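Local coordinates for UPF0141 protein yjdB (Campylobacter jejuni subsp. jejuni HB93-13, PDB 4TN0), which probably transfers phosphoethanolamine as the zinc-binding periplasmic domain of EptC, an enzyme required for polymyxin resistance and motility, at residues Leu128-Leu140 against Tyr199-Leu211. Residues are numbered along the deposited sequence; the frame is centred on the assembly and turned at random.
Sequences LDENLLIPFKEKL and YTDYLLSEIIKLL
E130 stands opposite L203 and K137 opposite L210; helix 133-139 runs nearly parallel to the 199-211 part of helix 186-211, the axes 15° apart and 11.8 Å at closest approach, with the 3-10 turn 129-132 leading in. At that turn the phenol of Y199 reaches across with CG anti to its backbone N (chi1 -178°), and its OH is gripped twice by one residue: it accepts from E130 N at 3.2 Å, a bent bond, and donates to E130 OE1 at 2.9 Å from above the carboxylate plane. CB of L128 lies against the same oxygen. Next to it, L203 CD1 presses on D129 CB at 3.3 Å, while the D129 carboxylate is hydrogen-bonded by the backbone N atoms of Q154 and G155 and by N106 ND2. Further along, L133 splits its methyls, CD1 resting 4.0 Å from L203 CD2 and CD2 4.1 Å from I207 CG1. L210 closes the far end: its CD1 meets the edge of the F136 ring at CE2 (3.7 Å) and also K137 CE (3.5 Å), whose extended chain crosses it at about a right angle. F136 and I207 rest on strands 18-24 and 146-152, so the two helices lie side by side on the central sheet of the alkaline phosphatase-like alpha/beta fold.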
ATOM      1  N   LEU A 128     -11.547   5.655  12.164  1.00 37.14           N
ATOM      2  CA  LEU A 128     -10.223   5.142  12.502  1.00 40.50           C
ATOM      3  C   LEU A 128      -9.908   3.887  11.684  1.00 43.77           C
ATOM      4  O   LEU A 128     -10.751   3.003  11.537  1.00 44.55           O
ATOM      5  CB  LEU A 128     -10.121   4.828  14.000  1.00 41.08           C
ATOM      6  CG  LEU A 128      -9.777   5.937  15.012  1.00 47.53           C
ATOM      7  CD1 LEU A 128      -8.864   6.999  14.413  1.00 39.48           C
ATOM      8  CD2 LEU A 128     -11.057   6.579  15.512  1.00 42.69           C
ATOM      9  N   ASP A 129      -8.691   3.816  11.156  1.00 44.37           N
ATOM     10  CA  ASP A 129      -8.291   2.699  10.310  1.00 41.75           C
ATOM     11  C   ASP A 129      -8.387   1.365  11.056  1.00 48.69           C
ATOM     12  O   ASP A 129      -8.512   0.303  10.414  1.00 42.47           O
ATOM     13  CB  ASP A 129      -6.867   2.879   9.803  1.00 39.13           C
ATOM     14  CG  ASP A 129      -6.777   3.688   8.522  1.00 40.44           C
ATOM     15  OD1 ASP A 129      -7.762   3.689   7.750  1.00 40.33           O
ATOM     16  OD2 ASP A 129      -5.702   4.309   8.306  1.00 33.76           O
ATOM     17  N   GLU A 130      -8.331   1.409  12.394  1.00 41.51           N
ATOM     18  CA  GLU A 130      -8.373   0.173  13.170  1.00 44.75           C
ATOM     19  C   GLU A 130      -9.648  -0.634  12.898  1.00 40.23           C
ATOM     20  O   GLU A 130      -9.652  -1.852  13.044  1.00 43.40           O
ATOM     21  CB  GLU A 130      -8.204   0.464  14.671  1.00 42.07           C
ATOM     22  CG  GLU A 130      -9.263   1.350  15.286  1.00 42.26           C
ATOM     23  CD  GLU A 130      -8.868   1.856  16.674  1.00 51.71           C
ATOM     24  OE1 GLU A 130      -7.659   2.102  16.924  1.00 51.17           O
ATOM     25  OE2 GLU A 130      -9.779   2.034  17.512  1.00 56.98           O
ATOM     26  N   ASN A 131     -10.705   0.027  12.440  1.00 40.14           N
ATOM     27  CA  ASN A 131     -11.953  -0.668  12.135  1.00 45.00           C
ATOM     28  C   ASN A 131     -11.790  -1.728  11.050  1.00 51.54           C
ATOM     29  O   ASN A 131     -12.658  -2.581  10.879  1.00 51.22           O
ATOM     30  CB  ASN A 131     -13.052   0.321  11.736  1.00 40.78           C
ATOM     31  CG  ASN A 131     -13.403   1.270  12.860  1.00 48.74           C
ATOM     32  OD1 ASN A 131     -13.103   0.994  14.019  1.00 49.30           O
ATOM     33  ND2 ASN A 131     -14.026   2.400  12.529  1.00 49.83           N
ATOM     34  N   LEU A 132     -10.707  -1.638  10.287  1.00 49.88           N
ATOM     35  CA  LEU A 132     -10.424  -2.628   9.263  1.00 47.51           C
ATOM     36  C   LEU A 132     -10.000  -3.957   9.899  1.00 54.68           C
ATOM     37  O   LEU A 132     -10.136  -5.022   9.286  1.00 48.80           O
ATOM     38  CB  LEU A 132      -9.352  -2.113   8.300  1.00 43.32           C
ATOM     39  CG  LEU A 132      -9.840  -1.015   7.348  1.00 43.30           C
ATOM     40  CD1 LEU A 132      -8.662  -0.361   6.651  1.00 45.38           C
ATOM     41  CD2 LEU A 132     -10.849  -1.550   6.325  1.00 42.58           C
ATOM     42  N   LEU A 133      -9.512  -3.913  11.137  1.00 51.61           N
ATOM     43  CA  LEU A 133      -9.064  -5.143  11.778  1.00 51.76           C
ATOM     44  C   LEU A 133     -10.261  -6.069  12.067  1.00 58.36           C
ATOM     45  O   LEU A 133     -10.103  -7.289  12.181  1.00 57.11           O
ATOM     46  CB  LEU A 133      -8.275  -4.822  13.047  1.00 45.88           C
ATOM     47  CG  LEU A 133      -6.931  -4.174  12.693  1.00 49.92           C
ATOM     48  CD1 LEU A 133      -6.093  -3.816  13.907  1.00 49.68           C
ATOM     49  CD2 LEU A 133      -6.156  -5.094  11.799  1.00 45.09           C
ATOM     50  N   ILE A 134     -11.456  -5.486  12.145  1.00 53.88           N
ATOM     51  CA  ILE A 134     -12.670  -6.253  12.410  1.00 55.37           C
ATOM     52  C   ILE A 134     -13.073  -7.190  11.260  1.00 61.51           C
ATOM     53  O   ILE A 134     -13.186  -8.399  11.481  1.00 65.43           O
ATOM     54  CB  ILE A 134     -13.856  -5.323  12.773  1.00 58.23           C
ATOM     55  CG1 ILE A 134     -13.668  -4.759  14.181  1.00 56.18           C
ATOM     56  CG2 ILE A 134     -15.162  -6.079  12.732  1.00 62.27           C
ATOM     57  CD1 ILE A 134     -14.702  -3.732  14.552  1.00 54.64           C
ATOM     58  N   PRO A 135     -13.299  -6.661  10.035  1.00 63.12           N
ATOM     59  CA  PRO A 135     -13.669  -7.644   9.007  1.00 57.24           C
ATOM     60  C   PRO A 135     -12.486  -8.497   8.571  1.00 55.88           C
ATOM     61  O   PRO A 135     -12.694  -9.575   8.009  1.00 58.39           O
ATOM     62  CB  PRO A 135     -14.164  -6.771   7.857  1.00 55.78           C
ATOM     63  CG  PRO A 135     -13.358  -5.519   7.996  1.00 56.35           C
ATOM     64  CD  PRO A 135     -13.186  -5.302   9.470  1.00 55.27           C
ATOM     65  N   PHE A 136     -11.273  -8.037   8.858  1.00 50.76           N
ATOM     66  CA  PHE A 136     -10.072  -8.812   8.576  1.00 52.46           C
ATOM     67  C   PHE A 136      -9.995 -10.046   9.459  1.00 58.32           C
ATOM     68  O   PHE A 136      -9.705 -11.138   8.974  1.00 55.39           O
ATOM     69  CB  PHE A 136      -8.830  -7.961   8.779  1.00 43.16           C
ATOM     70  CG  PHE A 136      -7.541  -8.725   8.718  1.00 49.82           C
ATOM     71  CD1 PHE A 136      -7.133  -9.340   7.534  1.00 52.13           C
ATOM     72  CD2 PHE A 136      -6.698  -8.778   9.816  1.00 48.70           C
ATOM     73  CE1 PHE A 136      -5.925 -10.022   7.466  1.00 46.87           C
ATOM     74  CE2 PHE A 136      -5.482  -9.459   9.750  1.00 53.11           C
ATOM     75  CZ  PHE A 136      -5.094 -10.076   8.570  1.00 44.98           C
ATOM     76  N   LYS A 137     -10.296  -9.880  10.746  1.00 57.84           N
ATOM     77  CA  LYS A 137     -10.289 -11.014  11.666  1.00 61.00           C
ATOM     78  C   LYS A 137     -11.366 -12.011  11.236  1.00 59.87           C
ATOM     79  O   LYS A 137     -11.123 -13.209  11.187  1.00 59.95           O
ATOM     80  CB  LYS A 137     -10.495 -10.545  13.119  1.00 60.93           C
ATOM     81  CG  LYS A 137      -9.211 -10.025  13.756  1.00 57.34           C
ATOM     82  CD  LYS A 137      -9.385  -9.495  15.177  1.00 54.95           C
ATOM     83  CE  LYS A 137      -8.132  -8.682  15.569  1.00 60.78           C
ATOM     84  NZ  LYS A 137      -8.167  -7.950  16.874  1.00 57.20           N
ATOM     85  N   GLU A 138     -12.530 -11.503  10.855  1.00 58.64           N
ATOM     86  CA  GLU A 138     -13.624 -12.359  10.446  1.00 59.58           C
ATOM     87  C   GLU A 138     -13.333 -13.134   9.158  1.00 65.13           C
ATOM     88  O   GLU A 138     -13.773 -14.277   8.989  1.00 65.56           O
ATOM     89  CB  GLU A 138     -14.896 -11.539  10.276  1.00 63.66           C
ATOM     90  CG  GLU A 138     -16.053 -12.354   9.722  1.00 71.30           C
ATOM     91  CD  GLU A 138     -16.532 -13.487  10.660  1.00 75.85           C
ATOM     92  OE1 GLU A 138     -16.028 -13.602  11.808  1.00 72.94           O
ATOM     93  OE2 GLU A 138     -17.425 -14.267  10.243  1.00 69.44           O
ATOM     94  N   LYS A 139     -12.584 -12.531   8.247  1.00 66.47           N
ATOM     95  CA  LYS A 139     -12.229 -13.229   7.023  1.00 60.54           C
ATOM     96  C   LYS A 139     -11.138 -14.264   7.328  1.00 62.62           C
ATOM     97  O   LYS A 139     -10.981 -15.239   6.590  1.00 61.57           O
ATOM     98  CB  LYS A 139     -11.773 -12.230   5.946  1.00 59.84           C
ATOM     99  CG  LYS A 139     -11.196 -12.853   4.674  1.00 58.70           C
ATOM    100  CD  LYS A 139     -12.250 -13.631   3.903  1.00 60.40           C
ATOM    101  CE  LYS A 139     -11.623 -14.419   2.753  1.00 64.04           C
ATOM    102  NZ  LYS A 139     -12.647 -15.162   1.964  1.00 55.24           N
ATOM    103  N   LEU A 140     -10.414 -14.086   8.434  1.00 56.82           N
ATOM    104  CA  LEU A 140      -9.348 -15.026   8.771  1.00 59.94           C
ATOM    105  C   LEU A 140      -9.916 -16.377   9.237  1.00 62.31           C
ATOM    106  O   LEU A 140      -9.193 -17.370   9.311  1.00 62.68           O
ATOM    107  CB  LEU A 140      -8.421 -14.430   9.835  1.00 55.41           C
ATOM    108  CG  LEU A 140      -7.255 -13.560   9.333  1.00 60.15           C
ATOM    109  CD1 LEU A 140      -6.299 -13.184  10.463  1.00 61.21           C
ATOM    110  CD2 LEU A 140      -6.484 -14.229   8.209  1.00 62.83           C
ATOM    111  N   TYR A 199       0.560   5.677  13.594  1.00 42.62           N
ATOM    112  CA  TYR A 199      -0.663   4.905  13.737  1.00 46.05           C
ATOM    113  C   TYR A 199      -0.758   3.846  12.647  1.00 43.60           C
ATOM    114  O   TYR A 199      -1.059   2.694  12.921  1.00 46.90           O
ATOM    115  CB  TYR A 199      -1.874   5.831  13.682  1.00 42.68           C
ATOM    116  CG  TYR A 199      -3.220   5.154  13.863  1.00 40.15           C
ATOM    117  CD1 TYR A 199      -3.441   4.269  14.910  1.00 40.67           C
ATOM    118  CD2 TYR A 199      -4.284   5.453  13.024  1.00 35.45           C
ATOM    119  CE1 TYR A 199      -4.684   3.681  15.098  1.00 40.66           C
ATOM    120  CE2 TYR A 199      -5.526   4.867  13.195  1.00 41.76           C
ATOM    121  CZ  TYR A 199      -5.725   3.987  14.239  1.00 41.44           C
ATOM    122  OH  TYR A 199      -6.958   3.412  14.416  1.00 41.76           O
ATOM    123  N   THR A 200      -0.457   4.234  11.415  1.00 44.92           N
ATOM    124  CA  THR A 200      -0.418   3.281  10.314  1.00 44.22           C
ATOM    125  C   THR A 200       0.658   2.227  10.572  1.00 47.64           C
ATOM    126  O   THR A 200       0.437   1.046  10.313  1.00 53.50           O
ATOM    127  CB  THR A 200      -0.169   3.978   8.966  1.00 40.75           C
ATOM    128  OG1 THR A 200      -1.348   4.701   8.598  1.00 41.28           O
ATOM    129  CG2 THR A 200       0.128   2.954   7.873  1.00 40.69           C
ATOM    130  N   ASP A 201       1.808   2.635  11.101  1.00 46.40           N
ATOM    131  CA  ASP A 201       2.860   1.673  11.404  1.00 46.86           C
ATOM    132  C   ASP A 201       2.377   0.618  12.427  1.00 55.67           C
ATOM    133  O   ASP A 201       2.560  -0.589  12.227  1.00 53.65           O
ATOM    134  CB  ASP A 201       4.102   2.392  11.915  1.00 46.73           C
ATOM    135  CG  ASP A 201       5.354   1.527  11.831  1.00 51.21           C
ATOM    136  OD1 ASP A 201       5.945   1.435  10.732  1.00 53.38           O
ATOM    137  OD2 ASP A 201       5.766   0.958  12.862  1.00 53.02           O
ATOM    138  N   TYR A 202       1.726   1.077  13.495  1.00 53.49           N
ATOM    139  CA  TYR A 202       1.180   0.191  14.525  1.00 52.61           C
ATOM    140  C   TYR A 202       0.206  -0.818  13.942  1.00 52.09           C
ATOM    141  O   TYR A 202       0.265  -2.012  14.251  1.00 55.67           O
ATOM    142  CB  TYR A 202       0.493   1.017  15.621  1.00 52.90           C
ATOM    143  CG  TYR A 202      -0.456   0.250  16.530  1.00 51.94           C
ATOM    144  CD1 TYR A 202      -1.828   0.259  16.300  1.00 50.16           C
ATOM    145  CD2 TYR A 202       0.018  -0.461  17.627  1.00 51.31           C
ATOM    146  CE1 TYR A 202      -2.696  -0.434  17.125  1.00 49.51           C
ATOM    147  CE2 TYR A 202      -0.840  -1.161  18.453  1.00 48.27           C
ATOM    148  CZ  TYR A 202      -2.196  -1.145  18.203  1.00 52.03           C
ATOM    149  OH  TYR A 202      -3.059  -1.827  19.044  1.00 47.53           O
ATOM    150  N   LEU A 203      -0.700  -0.331  13.105  1.00 51.98           N
ATOM    151  CA  LEU A 203      -1.694  -1.185  12.479  1.00 48.16           C
ATOM    152  C   LEU A 203      -1.037  -2.244  11.599  1.00 56.06           C
ATOM    153  O   LEU A 203      -1.548  -3.369  11.468  1.00 55.34           O
ATOM    154  CB  LEU A 203      -2.660  -0.353  11.663  1.00 42.01           C
ATOM    155  CG  LEU A 203      -3.620   0.523  12.451  1.00 46.07           C
ATOM    156  CD1 LEU A 203      -4.587   1.140  11.483  1.00 34.52           C
ATOM    157  CD2 LEU A 203      -4.360  -0.272  13.542  1.00 44.39           C
ATOM    158  N   LEU A 204       0.075  -1.882  10.968  1.00 52.62           N
ATOM    159  CA  LEU A 204       0.826  -2.873  10.207  1.00 56.17           C
ATOM    160  C   LEU A 204       1.327  -3.975  11.124  1.00 54.11           C
ATOM    161  O   LEU A 204       1.131  -5.151  10.831  1.00 58.62           O
ATOM    162  CB  LEU A 204       1.992  -2.229   9.441  1.00 54.54           C
ATOM    163  CG  LEU A 204       1.734  -1.782   7.996  1.00 51.67           C
ATOM    164  CD1 LEU A 204       0.498  -0.930   7.829  1.00 54.55           C
ATOM    165  CD2 LEU A 204       2.976  -1.131   7.383  1.00 46.13           C
ATOM    166  N   SER A 205       1.927  -3.619  12.252  1.00 52.56           N
ATOM    167  CA  SER A 205       2.476  -4.662  13.108  1.00 57.29           C
ATOM    168  C   SER A 205       1.353  -5.478  13.768  1.00 57.44           C
ATOM    169  O   SER A 205       1.549  -6.648  14.066  1.00 63.18           O
ATOM    170  CB  SER A 205       3.447  -4.075  14.141  1.00 53.35           C
ATOM    171  OG  SER A 205       2.767  -3.463  15.211  1.00 61.75           O
ATOM    172  N   GLU A 206       0.181  -4.882  13.973  1.00 57.40           N
ATOM    173  CA  GLU A 206      -0.992  -5.636  14.427  1.00 53.67           C
ATOM    174  C   GLU A 206      -1.440  -6.642  13.376  1.00 57.00           C
ATOM    175  O   GLU A 206      -1.951  -7.713  13.705  1.00 60.16           O
ATOM    176  CB  GLU A 206      -2.145  -4.702  14.777  1.00 50.44           C
ATOM    177  CG  GLU A 206      -1.961  -3.980  16.108  1.00 59.04           C
ATOM    178  CD  GLU A 206      -1.967  -4.908  17.322  1.00 55.42           C
ATOM    179  OE1 GLU A 206      -3.033  -5.493  17.605  1.00 55.35           O
ATOM    180  OE2 GLU A 206      -0.917  -5.028  17.999  1.00 52.14           O
ATOM    181  N   ILE A 207      -1.272  -6.281  12.110  1.00 58.70           N
ATOM    182  CA  ILE A 207      -1.586  -7.191  11.014  1.00 60.35           C
ATOM    183  C   ILE A 207      -0.594  -8.352  11.018  1.00 61.59           C
ATOM    184  O   ILE A 207      -0.991  -9.508  10.949  1.00 59.76           O
ATOM    185  CB  ILE A 207      -1.564  -6.459   9.655  1.00 58.43           C
ATOM    186  CG1 ILE A 207      -2.874  -5.693   9.472  1.00 53.96           C
ATOM    187  CG2 ILE A 207      -1.372  -7.445   8.481  1.00 56.65           C
ATOM    188  CD1 ILE A 207      -2.838  -4.719   8.324  1.00 52.68           C
ATOM    189  N   ILE A 208       0.689  -8.029  11.140  1.00 59.07           N
ATOM    190  CA  ILE A 208       1.738  -9.028  11.272  1.00 57.85           C
ATOM    191  C   ILE A 208       1.456  -9.933  12.472  1.00 66.07           C
ATOM    192  O   ILE A 208       1.616 -11.154  12.405  1.00 68.24           O
ATOM    193  CB  ILE A 208       3.126  -8.355  11.446  1.00 56.80           C
ATOM    194  CG1 ILE A 208       3.548  -7.632  10.169  1.00 56.45           C
ATOM    195  CG2 ILE A 208       4.195  -9.358  11.815  1.00 61.36           C
ATOM    196  CD1 ILE A 208       4.914  -7.011  10.260  1.00 54.83           C
ATOM    197  N   LYS A 209       0.997  -9.312  13.558  1.00 68.75           N
ATOM    198  CA  LYS A 209       0.718  -9.980  14.830  1.00 68.15           C
ATOM    199  C   LYS A 209      -0.400 -11.003  14.686  1.00 68.29           C
ATOM    200  O   LYS A 209      -0.391 -12.041  15.334  1.00 74.76           O
ATOM    201  CB  LYS A 209       0.366  -8.906  15.878  1.00 65.70           C
ATOM    202  CG  LYS A 209      -0.093  -9.338  17.282  1.00 65.92           C
ATOM    203  CD  LYS A 209       0.299  -8.198  18.268  1.00 72.01           C
ATOM    204  CE  LYS A 209      -0.582  -8.092  19.518  1.00 70.26           C
ATOM    205  NZ  LYS A 209      -1.926  -8.704  19.351  1.00 78.52           N
ATOM    206  N   LEU A 210      -1.351 -10.712  13.812  1.00 65.47           N
ATOM    207  CA  LEU A 210      -2.434 -11.638  13.536  1.00 66.71           C
ATOM    208  C   LEU A 210      -1.955 -12.695  12.543  1.00 71.40           C
ATOM    209  O   LEU A 210      -2.483 -13.810  12.495  1.00 72.25           O
ATOM    210  CB  LEU A 210      -3.660 -10.892  12.999  1.00 63.09           C
ATOM    211  CG  LEU A 210      -4.502 -10.169  14.069  1.00 64.47           C
ATOM    212  CD1 LEU A 210      -5.423  -9.151  13.424  1.00 50.73           C
ATOM    213  CD2 LEU A 210      -5.300 -11.125  14.970  1.00 64.03           C
ATOM    214  N   LEU A 211      -0.944 -12.338  11.753  1.00 73.71           N
ATOM    215  CA  LEU A 211      -0.397 -13.248  10.750  1.00 73.82           C
ATOM    216  C   LEU A 211       0.440 -14.356  11.370  1.00 78.98           C
ATOM    217  O   LEU A 211       0.532 -15.461  10.819  1.00 81.52           O
ATOM    218  CB  LEU A 211       0.445 -12.481   9.723  1.00 69.95           C
ATOM    219  CG  LEU A 211      -0.333 -11.684   8.674  1.00 68.08           C
ATOM    220  CD1 LEU A 211       0.598 -11.223   7.565  1.00 59.83           C
ATOM    221  CD2 LEU A 211      -1.516 -12.495   8.118  1.00 62.83           C
TER